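Long-range contacts in muconate cycloisomerase (Azorhizobium caulinodans, PDB 3MY9), which belongs to the enolase superfamily, pairing an N-terminal capping domain with a C-terminal beta-alpha barrel domain that binds magnesium: residues 37-42 / 51-56; 46-51 / 113-118; 196-201 / 220-225; 213-218 / 241-246. All coordinates share one frame; numbering follows the deposited sequence.

Interaction 1: 37-42 / 51-56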
loop_
_atom_site.group_PDB
_atom_site.type_symbol
_atom_site.label_atom_id
_atom_site.label_comp_id
_atom_site.label_asym_id
_atom_site.label_seq_id
_atom_site.Cartn_x
_atom_site.Cartn_y
_atom_site.Cartn_z
ATOM N N ARG A 37 -11.299 -11.250 46.434
ATOM C CA ARG A 37 -10.670 -12.182 45.505
ATOM C C ARG A 37 -11.545 -13.417 45.312
ATOM O O ARG A 37 -12.157 -13.909 46.255
ATOM C CB ARG A 37 -9.298 -12.607 46.043
ATOM C CG ARG A 37 -8.321 -11.447 46.337
ATOM C CD ARG A 37 -7.256 -11.861 47.334
ATOM N NE ARG A 37 -6.481 -12.994 46.847
ATOM C CZ ARG A 37 -5.675 -13.751 47.589
ATOM N NH1 ARG A 37 -5.515 -13.511 48.887
ATOM N NH2 ARG A 37 -5.018 -14.762 47.019
ATOM N N VAL A 38 -11.599 -13.912 44.081
ATOM C CA VAL A 38 -12.352 -15.125 43.759
ATOM C C VAL A 38 -11.362 -16.280 43.659
ATOM O O VAL A 38 -10.475 -16.279 42.787
ATOM C CB VAL A 38 -13.097 -15.007 42.399
ATOM C CG1 VAL A 38 -14.252 -15.998 42.338
ATOM C CG2 VAL A 38 -13.586 -13.575 42.157
ATOM N N LEU A 39 -11.501 -17.249 44.553
ATOM C CA LEU A 39 -10.675 -18.442 44.545
ATOM C C LEU A 39 -11.552 -19.648 44.237
ATOM O O LEU A 39 -12.684 -19.747 44.712
ATOM C CB LEU A 39 -9.981 -18.624 45.889
ATOM C CG LEU A 39 -9.489 -17.357 46.567
ATOM C CD1 LEU A 39 -9.098 -17.678 47.999
ATOM C CD2 LEU A 39 -8.340 -16.723 45.782
ATOM N N LEU A 40 -11.016 -20.554 43.432
ATOM C CA LEU A 40 -11.715 -21.750 42.989
ATOM C C LEU A 40 -10.893 -22.944 43.421
ATOM O O LEU A 40 -9.693 -22.996 43.169
ATOM C CB LEU A 40 -11.835 -21.737 41.457
ATOM C CG LEU A 40 -12.313 -23.009 40.742
ATOM C CD1 LEU A 40 -13.826 -23.146 40.820
ATOM C CD2 LEU A 40 -11.841 -22.993 39.276
ATOM N N GLU A 41 -11.537 -23.901 44.069
ATOM C CA GLU A 41 -10.886 -25.140 44.433
ATOM C C GLU A 41 -11.534 -26.252 43.634
ATOM O O GLU A 41 -12.743 -26.474 43.736
ATOM C CB GLU A 41 -11.045 -25.424 45.937
ATOM C CG GLU A 41 -10.310 -26.684 46.417
ATOM C CD GLU A 41 -10.911 -27.288 47.688
ATOM O OE1 GLU A 41 -12.154 -27.325 47.805
ATOM O OE2 GLU A 41 -10.143 -27.751 48.562
ATOM N N VAL A 42 -10.733 -26.968 42.859
ATOM C CA VAL A 42 -11.252 -28.100 42.101
ATOM C C VAL A 42 -10.705 -29.392 42.670
ATOM O O VAL A 42 -9.554 -29.448 43.091
ATOM C CB VAL A 42 -10.917 -27.969 40.609
ATOM C CG1 VAL A 42 -11.607 -29.090 39.822
ATOM C CG2 VAL A 42 -11.359 -26.617 40.109
ATOM N N TRP A 51 -5.936 -25.403 42.752
ATOM C CA TRP A 51 -6.471 -24.072 43.002
ATOM C C TRP A 51 -6.285 -23.144 41.809
ATOM O O TRP A 51 -5.306 -23.236 41.069
ATOM C CB TRP A 51 -5.825 -23.466 44.254
ATOM C CG TRP A 51 -6.308 -24.124 45.546
ATOM C CD1 TRP A 51 -5.824 -25.257 46.120
ATOM C CD2 TRP A 51 -7.361 -23.663 46.402
ATOM N NE1 TRP A 51 -6.508 -25.532 47.284
ATOM C CE2 TRP A 51 -7.453 -24.562 47.477
ATOM C CE3 TRP A 51 -8.224 -22.558 46.368
ATOM C CZ2 TRP A 51 -8.391 -24.414 48.494
ATOM C CZ3 TRP A 51 -9.140 -22.399 47.383
ATOM C CH2 TRP A 51 -9.224 -23.328 48.430
ATOM N N GLY A 52 -7.263 -22.265 41.630
ATOM C CA GLY A 52 -7.185 -21.173 40.682
ATOM C C GLY A 52 -7.706 -19.905 41.319
ATOM O O GLY A 52 -8.416 -19.944 42.323
ATOM N N GLU A 53 -7.347 -18.779 40.729
ATOM C CA GLU A 53 -7.751 -17.474 41.229
ATOM C C GLU A 53 -8.100 -16.606 40.038
ATOM O O GLU A 53 -7.361 -16.585 39.063
ATOM C CB GLU A 53 -6.618 -16.837 42.040
ATOM C CG GLU A 53 -6.788 -15.355 42.331
ATOM C CD GLU A 53 -6.034 -14.910 43.574
ATOM O OE1 GLU A 53 -5.000 -15.533 43.906
ATOM O OE2 GLU A 53 -6.483 -13.934 44.221
ATOM N N ALA A 54 -9.235 -15.922 40.127
ATOM C CA ALA A 54 -9.651 -14.947 39.135
ATOM C C ALA A 54 -9.287 -13.556 39.637
ATOM O O ALA A 54 -9.878 -13.056 40.594
ATOM C CB ALA A 54 -11.161 -15.053 38.878
ATOM N N ALA A 55 -8.293 -12.949 38.999
ATOM C CA ALA A 55 -7.866 -11.602 39.337
ATOM C C ALA A 55 -8.345 -10.664 38.239
ATOM O O ALA A 55 -7.919 -10.799 37.096
ATOM C CB ALA A 55 -6.358 -11.543 39.445
ATOM N N PRO A 56 -9.266 -9.744 38.565
ATOM C CA PRO A 56 -9.570 -8.658 37.627
ATOM C C PRO A 56 -8.384 -7.746 37.283
ATOM O O PRO A 56 -7.304 -7.846 37.883
ATOM C CB PRO A 56 -10.667 -7.877 38.348
ATOM C CG PRO A 56 -11.418 -8.947 39.105
ATOM C CD PRO A 56 -10.362 -9.953 39.532
#
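In the beta hairpin of the N-terminal domain, strand 35-44 runs antiparallel to strand 49-54, at 156° between the axes of the short segments. Leu40 and Gly52 exchange both backbone hydrogen bonds: Leu40 N donates to Gly52 O at 2.9 Å, and Gly52 N to Leu40 O at 3.0 Å. Leu39 faces Glu53 and Glu41 faces Trp51 as non-hydrogen-bonded pairs, and these four side chains share one face of the sheet. The indole of Trp51 lies across the Glu41 stem in a CH-pi contact, Glu41 CB 3.7 Å from the centroid of the Trp51 six-membered ring and almost over its centre. Leu39 CB instead meets the rim of the Trp51 ring, at CZ3. The Glu41 carboxylate goes on to a salt bridge with Arg12 of strand 8-21. Farther on, Arg37 grips Glu53 side-on: Arg37 NE reaches Glu53 OE2 at 2.8 Å and Arg37 NH2 reaches Glu53 OE1 at 3.2 Å, both acceptors lying close to the guanidinium plane. A bend at chi3 (59°) brings the Arg37 guanidinium to the Glu53 carboxylate. Glu53 OE2 also accepts from Trp302 NE1, and Arg37 NH1 pairs with Asp337. On the other face Val38 CB packs on Ala54 CB at 4.0 Å, against helix 64-79. Such a hairpin belongs to the antiparallel sheet of the enolase-type N-terminal domain.

Interaction 2: 46-51 / 113-118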
loop_
_atom_site.group_PDB
_atom_site.type_symbol
_atom_site.label_atom_id
_atom_site.label_comp_id
_atom_site.label_asym_id
_atom_site.label_seq_id
_atom_site.Cartn_x
_atom_site.Cartn_y
_atom_site.Cartn_z
ATOM N N ASP A 46 -10.187 -38.872 41.882
ATOM C CA ASP A 46 -9.147 -39.595 42.640
ATOM C C ASP A 46 -8.465 -38.726 43.749
ATOM O O ASP A 46 -7.348 -39.012 44.294
ATOM C CB ASP A 46 -8.084 -40.152 41.682
ATOM C CG ASP A 46 -7.264 -39.064 41.023
ATOM O OD1 ASP A 46 -6.086 -39.304 40.691
ATOM O OD2 ASP A 46 -7.789 -37.950 40.849
ATOM N N GLY A 47 -9.217 -37.692 44.194
ATOM C CA GLY A 47 -8.925 -36.996 45.460
ATOM C C GLY A 47 -7.962 -35.814 45.425
ATOM O O GLY A 47 -7.760 -35.154 46.444
ATOM N N ILE A 48 -7.371 -35.540 44.262
ATOM C CA ILE A 48 -6.310 -34.526 44.139
ATOM C C ILE A 48 -6.881 -33.118 43.958
ATOM O O ILE A 48 -7.763 -32.895 43.130
ATOM C CB ILE A 48 -5.368 -34.818 42.950
ATOM C CG1 ILE A 48 -4.847 -36.267 42.994
ATOM C CG2 ILE A 48 -4.201 -33.862 42.976
ATOM C CD1 ILE A 48 -4.213 -36.726 41.669
ATOM N N VAL A 49 -6.349 -32.166 44.718
ATOM C CA VAL A 49 -6.907 -30.822 44.792
ATOM C C VAL A 49 -6.057 -29.823 44.012
ATOM O O VAL A 49 -4.832 -29.902 44.035
ATOM C CB VAL A 49 -7.000 -30.360 46.258
ATOM C CG1 VAL A 49 -7.612 -28.975 46.351
ATOM C CG2 VAL A 49 -7.815 -31.358 47.071
ATOM N N GLY A 50 -6.712 -28.883 43.333
ATOM C CA GLY A 50 -6.016 -27.812 42.625
ATOM C C GLY A 50 -6.707 -26.480 42.794
ATOM O O GLY A 50 -7.924 -26.425 42.954
ATOM N N TRP A 51 -5.936 -25.403 42.752
ATOM C CA TRP A 51 -6.471 -24.072 43.002
ATOM C C TRP A 51 -6.285 -23.144 41.809
ATOM O O TRP A 51 -5.306 -23.236 41.069
ATOM C CB TRP A 51 -5.825 -23.466 44.254
ATOM C CG TRP A 51 -6.308 -24.124 45.546
ATOM C CD1 TRP A 51 -5.824 -25.257 46.120
ATOM C CD2 TRP A 51 -7.361 -23.663 46.402
ATOM N NE1 TRP A 51 -6.508 -25.532 47.284
ATOM C CE2 TRP A 51 -7.453 -24.562 47.477
ATOM C CE3 TRP A 51 -8.224 -22.558 46.368
ATOM C CZ2 TRP A 51 -8.391 -24.414 48.494
ATOM C CZ3 TRP A 51 -9.140 -22.399 47.383
ATOM C CH2 TRP A 51 -9.224 -23.328 48.430
ATOM N N LEU A 113 -4.481 -27.630 35.659
ATOM C CA LEU A 113 -3.047 -27.827 35.496
ATOM C C LEU A 113 -2.353 -28.105 36.839
ATOM O O LEU A 113 -1.406 -28.893 36.887
ATOM C CB LEU A 113 -2.404 -26.630 34.771
ATOM C CG LEU A 113 -2.916 -26.361 33.354
ATOM C CD1 LEU A 113 -2.261 -25.130 32.670
ATOM C CD2 LEU A 113 -2.739 -27.610 32.476
ATOM N N ASP A 114 -2.841 -27.483 37.922
ATOM C CA ASP A 114 -2.371 -27.761 39.288
ATOM C C ASP A 114 -2.604 -29.250 39.628
ATOM O O ASP A 114 -1.684 -29.958 40.032
ATOM C CB ASP A 114 -3.116 -26.849 40.271
ATOM C CG ASP A 114 -2.448 -26.749 41.653
ATOM O OD1 ASP A 114 -1.234 -27.029 41.810
ATOM O OD2 ASP A 114 -3.160 -26.330 42.589
ATOM N N ILE A 115 -3.833 -29.720 39.402
ATOM C CA ILE A 115 -4.186 -31.112 39.633
ATOM C C ILE A 115 -3.358 -32.055 38.770
ATOM O O ILE A 115 -2.753 -32.988 39.273
ATOM C CB ILE A 115 -5.671 -31.389 39.353
ATOM C CG1 ILE A 115 -6.575 -30.696 40.375
ATOM C CG2 ILE A 115 -5.939 -32.872 39.392
ATOM C CD1 ILE A 115 -8.073 -30.974 40.125
ATOM N N LEU A 116 -3.338 -31.802 37.464
ATOM C CA LEU A 116 -2.576 -32.631 36.513
ATOM C C LEU A 116 -1.105 -32.720 36.907
ATOM O O LEU A 116 -0.502 -33.797 36.877
ATOM C CB LEU A 116 -2.696 -32.054 35.102
ATOM C CG LEU A 116 -2.064 -32.841 33.963
ATOM C CD1 LEU A 116 -2.589 -34.280 33.912
ATOM C CD2 LEU A 116 -2.338 -32.108 32.617
ATOM N N GLY A 117 -0.542 -31.585 37.300
ATOM C CA GLY A 117 0.828 -31.548 37.768
ATOM C C GLY A 117 1.070 -32.408 39.006
ATOM O O GLY A 117 2.034 -33.184 39.053
ATOM N N LYS A 118 0.207 -32.254 40.013
ATOM C CA LYS A 118 0.332 -33.008 41.262
ATOM C C LYS A 118 0.145 -34.497 41.038
ATOM O O LYS A 118 0.736 -35.303 41.737
ATOM C CB LYS A 118 -0.691 -32.538 42.303
ATOM C CG LYS A 118 -0.431 -31.148 42.884
ATOM C CD LYS A 118 -1.434 -30.855 43.980
ATOM C CE LYS A 118 -1.533 -29.379 44.270
ATOM N NZ LYS A 118 -2.522 -29.189 45.364
#
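Lys118 and Asp114, one helical turn apart on helix 102-120, each reach the backbone of strand 49-54 with a polar tip. The Lys118 chain is extended beyond CG, all its outer torsions near 180°, and runs alongside the Ile48 side chain in the opposite sense; Lys118 CB touches Ile48 CG2 at 3.8 Å, while Lys118 NZ donates a hydrogen bond to Val49 O at 2.8 Å, from a position tilted off the carbonyl plane. Asp114 holds CG anti to its own backbone N (chi1 -163°), which sends OD2 to the strand. There Asp114 OD2 takes the N-H of Trp51 at 2.9 Å through its anti lone pair, and the other oxygen, OD1, accepts from Leu358 N. The contact lays a helix of the enolase-type N-terminal domain against the second strand of its hairpin, the axes of the short segments 6.5 Å apart at closest. Ile115, between the two in sequence, supplies the apolar part. Its CG1, beside the backbone N, presses on the peptide at 3.5 Å from Gly50 N; as Gly50 has no side chain, Gly50 CA and Ile115 CA approach to 4.8 Å. Ile115 CD1 reaches the Ile48 carbonyl, and the other branch, Ile115 CG2, meets Ile48 CB at 4.1 Å.

Interaction 3: 196-201 / 220-225. With MG (magnesium ion), chain C.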
loop_
_atom_site.group_PDB
_atom_site.type_symbol
_atom_site.label_atom_id
_atom_site.label_comp_id
_atom_site.label_asym_id
_atom_site.label_seq_id
_atom_site.Cartn_x
_atom_site.Cartn_y
_atom_site.Cartn_z
ATOM N N LEU A 196 10.462 3.492 31.135
ATOM C CA LEU A 196 9.557 4.614 31.443
ATOM C C LEU A 196 8.130 4.195 31.126
ATOM O O LEU A 196 7.893 3.481 30.162
ATOM C CB LEU A 196 9.877 5.858 30.609
ATOM C CG LEU A 196 11.345 6.304 30.555
ATOM C CD1 LEU A 196 11.511 7.590 29.690
ATOM C CD2 LEU A 196 11.853 6.574 31.949
ATOM N N ASP A 197 7.178 4.691 31.893
ATOM C CA ASP A 197 5.781 4.386 31.662
ATOM C C ASP A 197 4.948 5.653 31.732
ATOM O O ASP A 197 4.880 6.260 32.773
ATOM C CB ASP A 197 5.317 3.413 32.740
ATOM C CG ASP A 197 3.951 2.814 32.462
ATOM O OD1 ASP A 197 3.630 1.831 33.159
ATOM O OD2 ASP A 197 3.239 3.270 31.528
ATOM N N PHE A 198 4.305 6.044 30.633
ATOM C CA PHE A 198 3.451 7.249 30.663
ATOM C C PHE A 198 1.995 6.965 31.086
ATOM O O PHE A 198 1.192 7.861 31.175
ATOM C CB PHE A 198 3.467 7.944 29.300
ATOM C CG PHE A 198 4.730 8.707 29.024
ATOM C CD1 PHE A 198 4.834 10.029 29.392
ATOM C CD2 PHE A 198 5.811 8.094 28.396
ATOM C CE1 PHE A 198 6.001 10.751 29.134
ATOM C CE2 PHE A 198 6.983 8.804 28.149
ATOM C CZ PHE A 198 7.076 10.135 28.527
ATOM N N ASN A 199 1.680 5.707 31.334
ATOM C CA ASN A 199 0.316 5.260 31.695
ATOM C C ASN A 199 -0.775 5.861 30.787
ATOM O O ASN A 199 -1.766 6.411 31.250
ATOM C CB ASN A 199 0.093 5.485 33.193
ATOM C CG ASN A 199 0.871 4.446 34.054
ATOM O OD1 ASN A 199 0.533 3.247 34.059
ATOM N ND2 ASN A 199 1.917 4.907 34.762
ATOM N N GLN A 200 -0.537 5.786 29.477
ATOM C CA GLN A 200 -1.476 6.302 28.462
ATOM C C GLN A 200 -1.812 7.800 28.585
ATOM O O GLN A 200 -2.776 8.258 27.963
ATOM C CB GLN A 200 -2.803 5.526 28.512
ATOM C CG GLN A 200 -2.669 4.005 28.529
ATOM C CD GLN A 200 -4.047 3.320 28.607
ATOM O OE1 GLN A 200 -4.777 3.236 27.616
ATOM N NE2 GLN A 200 -4.395 2.839 29.797
ATOM N N ALA A 201 -1.035 8.564 29.348
ATOM C CA ALA A 201 -1.412 9.940 29.667
ATOM C C ALA A 201 -1.125 10.949 28.535
ATOM O O ALA A 201 -1.627 12.050 28.570
ATOM C CB ALA A 201 -0.728 10.401 30.974
ATOM N N THR A 220 15.211 1.322 28.186
ATOM C CA THR A 220 15.036 -0.000 27.569
ATOM C C THR A 220 13.742 -0.059 26.798
ATOM O O THR A 220 13.704 -0.625 25.735
ATOM C CB THR A 220 15.129 -1.107 28.631
ATOM O OG1 THR A 220 16.445 -1.054 29.158
ATOM C CG2 THR A 220 14.847 -2.527 28.054
ATOM N N PHE A 221 12.678 0.529 27.325
ATOM C CA PHE A 221 11.467 0.720 26.529
ATOM C C PHE A 221 10.627 1.821 27.120
ATOM O O PHE A 221 10.819 2.213 28.265
ATOM C CB PHE A 221 10.648 -0.590 26.343
ATOM C CG PHE A 221 10.078 -1.215 27.642
ATOM C CD1 PHE A 221 9.073 -0.580 28.379
ATOM C CD2 PHE A 221 10.481 -2.491 28.046
ATOM C CE1 PHE A 221 8.531 -1.172 29.530
ATOM C CE2 PHE A 221 9.947 -3.096 29.200
ATOM C CZ PHE A 221 8.984 -2.441 29.957
ATOM N N ILE A 222 9.687 2.310 26.330
ATOM C CA ILE A 222 8.691 3.284 26.787
ATOM C C ILE A 222 7.319 2.624 26.655
ATOM O O ILE A 222 6.963 2.136 25.581
ATOM C CB ILE A 222 8.745 4.545 25.944
ATOM C CG1 ILE A 222 10.112 5.246 26.125
ATOM C CG2 ILE A 222 7.597 5.471 26.309
ATOM C CD1 ILE A 222 10.347 6.363 25.143
ATOM N N GLU A 223 6.582 2.541 27.758
ATOM C CA GLU A 223 5.300 1.820 27.766
ATOM C C GLU A 223 4.096 2.691 27.432
ATOM O O GLU A 223 3.879 3.738 28.053
ATOM C CB GLU A 223 5.093 1.104 29.115
ATOM C CG GLU A 223 3.728 0.438 29.288
ATOM C CD GLU A 223 3.683 -0.542 30.475
ATOM O OE1 GLU A 223 4.719 -0.776 31.139
ATOM O OE2 GLU A 223 2.595 -1.062 30.764
ATOM N N GLN A 224 3.351 2.244 26.418
ATOM C CA GLN A 224 2.039 2.752 26.023
ATOM C C GLN A 224 1.826 4.239 26.354
ATOM O O GLN A 224 1.038 4.593 27.230
ATOM C CB GLN A 224 0.949 1.855 26.689
ATOM C CG GLN A 224 -0.464 2.008 26.170
ATOM C CD GLN A 224 -0.659 1.299 24.814
ATOM O OE1 GLN A 224 -0.191 0.182 24.634
ATOM N NE2 GLN A 224 -1.344 1.951 23.871
ATOM N N PRO A 225 2.501 5.118 25.610
ATOM C CA PRO A 225 2.392 6.532 25.933
ATOM C C PRO A 225 1.000 7.139 25.688
ATOM O O PRO A 225 0.647 8.109 26.351
ATOM C CB PRO A 225 3.469 7.190 25.053
ATOM C CG PRO A 225 3.767 6.164 23.939
ATOM C CD PRO A 225 3.559 4.837 24.614
HETATM MG MG MG C . 0.624 -0.540 31.555
HETATM O O HOH W 1 1.139 1.109 32.665
HETATM O O HOH W 2 -1.295 -0.257 32.211
HETATM O O HOH W 3 0.035 0.906 30.089
HETATM O O HOH W 4 0.850 -1.779 33.439
#
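Two acidic side chains lie face to face here: the carboxylates of Asp197 and Glu223 stack with their planes 15° apart, Asp197 OD1 only 3.5 Å from Glu223 OE1. They stand at the ends of neighbouring parallel strands in a beta-alpha-beta unit of the barrel, where enolase superfamily members gather their metal ligands. Lys166 forms salt bridges to Asp197 OD1 and Glu223 OE1, which probably eases the repulsion between the two acids. The remaining Glu223 oxygen, OE2, binds magnesium at 2.2 Å; Asp248 and four waters complete six ligands. Asp197 does not touch the metal. Instead, a magnesium-bound water donates to Asp197 OD1 at 2.6 Å and also to Asn199 OD1, an outer-sphere link that holds the loop after the strand to the site. Paired across the parallel strands, both acids leave the same face of the sheet, and with CG anti to the backbone N in each (chi1 -169° and 174°) their carboxylates come together. Asp197 OD2 closes an Asx turn by accepting from Asn199 N, which comes from above the carboxylate plane. A type I' turn from Phe198 to Ala201 follows, and at its bend Gln200 N donates to Gln224 O at 3.0 Å. The strands themselves are joined by Leu196 N to Phe221 O and by Glu223 N to Leu196 O, the latter at 2.9 Å. Leu196 and Ile222 project from the other face and pack on Val214 of helix 207-215. There the methyl Ile222 CG2 sits in the plane of the Phe198 ring, 3.8 Å from its edge atom CD2.

Interaction 4: 213-218 / 241-246. With MG (magnesium ion), chain B; GOL (glycerol), chain D.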
loop_
_atom_site.group_PDB
_atom_site.type_symbol
_atom_site.label_atom_id
_atom_site.label_comp_id
_atom_site.label_asym_id
_atom_site.label_seq_id
_atom_site.Cartn_x
_atom_site.Cartn_y
_atom_site.Cartn_z
ATOM N N ASP A 213 12.523 13.742 23.805
ATOM C CA ASP A 213 13.365 14.174 24.909
ATOM C C ASP A 213 13.797 12.976 25.802
ATOM O O ASP A 213 14.964 12.874 26.217
ATOM C CB ASP A 213 12.645 15.208 25.777
ATOM C CG ASP A 213 12.489 16.589 25.095
ATOM O OD1 ASP A 213 13.121 16.845 24.049
ATOM O OD2 ASP A 213 11.695 17.403 25.616
ATOM N N VAL A 214 12.867 12.072 26.112
ATOM C CA VAL A 214 13.199 10.994 27.048
ATOM C C VAL A 214 13.929 9.855 26.305
ATOM O O VAL A 214 14.718 9.129 26.895
ATOM C CB VAL A 214 11.990 10.488 27.833
ATOM C CG1 VAL A 214 11.327 11.647 28.648
ATOM C CG2 VAL A 214 11.042 9.789 26.949
ATOM N N ASP A 215 13.718 9.763 24.992
ATOM C CA ASP A 215 14.481 8.848 24.139
ATOM C C ASP A 215 16.002 9.086 24.182
ATOM O O ASP A 215 16.759 8.139 23.970
ATOM C CB ASP A 215 13.943 8.861 22.689
ATOM C CG ASP A 215 14.897 8.165 21.688
ATOM O OD1 ASP A 215 14.805 6.908 21.500
ATOM O OD2 ASP A 215 15.733 8.882 21.079
ATOM N N ALA A 216 16.456 10.297 24.528
ATOM C CA ALA A 216 17.915 10.602 24.588
ATOM C C ALA A 216 18.598 9.904 25.754
ATOM O O ALA A 216 19.829 9.739 25.757
ATOM C CB ALA A 216 18.180 12.133 24.663
ATOM N N PHE A 217 17.811 9.470 26.744
ATOM C CA PHE A 217 18.352 8.750 27.885
ATOM C C PHE A 217 18.377 7.238 27.663
ATOM O O PHE A 217 18.745 6.463 28.568
ATOM C CB PHE A 217 17.526 9.121 29.106
ATOM C CG PHE A 217 17.660 10.575 29.469
ATOM C CD1 PHE A 217 18.723 11.003 30.246
ATOM C CD2 PHE A 217 16.792 11.510 28.968
ATOM C CE1 PHE A 217 18.881 12.353 30.550
ATOM C CE2 PHE A 217 16.931 12.858 29.271
ATOM C CZ PHE A 217 17.979 13.278 30.061
ATOM N N ARG A 218 17.944 6.820 26.467
ATOM C CA ARG A 218 18.021 5.418 26.038
ATOM C C ARG A 218 17.325 4.463 26.965
ATOM O O ARG A 218 17.886 3.456 27.336
ATOM C CB ARG A 218 19.485 4.971 25.861
ATOM C CG ARG A 218 20.236 5.869 24.898
ATOM C CD ARG A 218 21.594 5.303 24.504
ATOM N NE ARG A 218 22.200 6.164 23.484
ATOM C CZ ARG A 218 23.055 5.758 22.541
ATOM N NH1 ARG A 218 23.433 4.496 22.448
ATOM N NH2 ARG A 218 23.524 6.638 21.670
ATOM N N LEU A 241 11.390 6.730 16.567
ATOM C CA LEU A 241 12.279 6.595 17.707
ATOM C C LEU A 241 13.040 5.293 17.738
ATOM O O LEU A 241 12.492 4.203 17.479
ATOM C CB LEU A 241 11.510 6.807 19.010
ATOM C CG LEU A 241 10.785 8.159 19.157
ATOM C CD1 LEU A 241 9.701 8.103 20.194
ATOM C CD2 LEU A 241 11.768 9.241 19.478
ATOM N N ASP A 242 14.322 5.415 18.083
ATOM C CA ASP A 242 15.178 4.283 18.350
ATOM C C ASP A 242 14.718 3.444 19.548
ATOM O O ASP A 242 14.739 2.224 19.495
ATOM C CB ASP A 242 16.615 4.762 18.613
ATOM C CG ASP A 242 17.292 5.379 17.372
ATOM O OD1 ASP A 242 16.703 5.412 16.257
ATOM O OD2 ASP A 242 18.455 5.815 17.534
ATOM N N THR A 243 14.352 4.123 20.638
ATOM C CA THR A 243 13.820 3.463 21.821
ATOM C C THR A 243 12.603 2.583 21.532
ATOM O O THR A 243 11.665 3.025 20.903
ATOM C CB THR A 243 13.385 4.475 22.915
ATOM O OG1 THR A 243 14.520 5.226 23.330
ATOM C CG2 THR A 243 12.789 3.729 24.114
ATOM N N PRO A 244 12.623 1.330 21.998
ATOM C CA PRO A 244 11.459 0.462 21.797
ATOM C C PRO A 244 10.178 1.023 22.458
ATOM O O PRO A 244 10.218 1.529 23.574
ATOM C CB PRO A 244 11.891 -0.838 22.469
ATOM C CG PRO A 244 13.394 -0.877 22.216
ATOM C CD PRO A 244 13.792 0.575 22.500
ATOM N N ILE A 245 9.073 0.949 21.740
ATOM C CA ILE A 245 7.790 1.273 22.270
ATOM C C ILE A 245 7.104 -0.027 22.646
ATOM O O ILE A 245 6.992 -0.914 21.819
ATOM C CB ILE A 245 6.951 1.997 21.238
ATOM C CG1 ILE A 245 7.603 3.335 20.824
ATOM C CG2 ILE A 245 5.532 2.237 21.786
ATOM C CD1 ILE A 245 7.580 4.380 21.935
ATOM N N LEU A 246 6.578 -0.116 23.870
ATOM C CA LEU A 246 5.919 -1.348 24.314
ATOM C C LEU A 246 4.423 -1.135 24.368
ATOM O O LEU A 246 3.943 -0.148 24.932
ATOM C CB LEU A 246 6.495 -1.793 25.660
ATOM C CG LEU A 246 5.982 -2.764 26.769
ATOM C CD1 LEU A 246 4.458 -2.811 26.978
ATOM C CD2 LEU A 246 6.594 -4.158 26.711
HETATM MG MG MG B . 11.530 2.569 16.649
HETATM C C1 GOL D . 15.454 8.695 17.189
HETATM O O1 GOL D . 15.680 8.051 18.425
HETATM C C2 GOL D . 16.755 9.275 16.665
HETATM O O2 GOL D . 17.496 9.846 17.713
HETATM C C3 GOL D . 16.472 10.282 15.558
HETATM O O3 GOL D . 17.260 11.442 15.714
HETATM O O HOH W 5 13.094 1.351 17.589
HETATM O O HOH W 6 10.535 2.341 18.510
HETATM O O HOH W 7 12.778 2.750 15.113
HETATM O O HOH W 8 10.705 0.689 16.044
#
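Asp215, in segment 213-218 where helix 207-215 gives way to a turn, is tied to the loop before strand 245-247 directly through OD1, and through OD2 by way of a glycerol. Asp215 OD1 accepts twice from one residue: from Thr243 OG1 at 2.5 Å, on the anti side and well out of the carboxylate plane, and from Thr243 N at 3.0 Å, nearly in line with the C-O bond. Thr243 can offer both donors at once because OG1 stands beside its own backbone N (chi1 -62°). The second oxygen, Asp215 OD2, takes a hydrogen bond from glycerol O1 at 2.8 Å and a salt bridge from Lys209 of a neighbouring subunit. Glycerol, probably left from crystallisation, bridges the segments, its O1 in turn accepting from Asp242 N at 3.0 Å. The Asp242 carboxylate pairs with Arg212 of that same subunit. The loop's carbonyls are occupied too. Leu241 O binds a magnesium ion at 2.1 Å, with Ala238 O and four waters as the other ligands. Two of those waters donate back, one to Asp242 O and one to Thr243 O, each at 2.7 Å. Apolar contact is slight, with Leu241 CD2 against Asp215 CB at 3.9 Å. The loop thus runs from helix 231-240 past segment 213-218 into strand 245-247, while Val214 and Thr243 both pack on Ile222 of the adjoining strand 222-223.

From the N terminus, interaction 1 closes the short hairpin of strands 35-44 and 49-54. Interaction 2 crosses it along the chain: its first segment runs from the hairpin turn into the second strand and shares Trp51, and its second, some sixty residues on, brings helix 102-120 against the same sheet. Both belong to the N-terminal domain. With its centre about 30 Å from that of interaction 1, interaction 3, in the barrel domain, closes the beta-alpha-beta loop from strand 193-197 to 222-223. Interaction 4 crosses it in turn, starting from the connecting helix and ending at the next strand, 245-247. Leu246 N to Ile222 O and Gln224 N to Leu246 O join these two contacts.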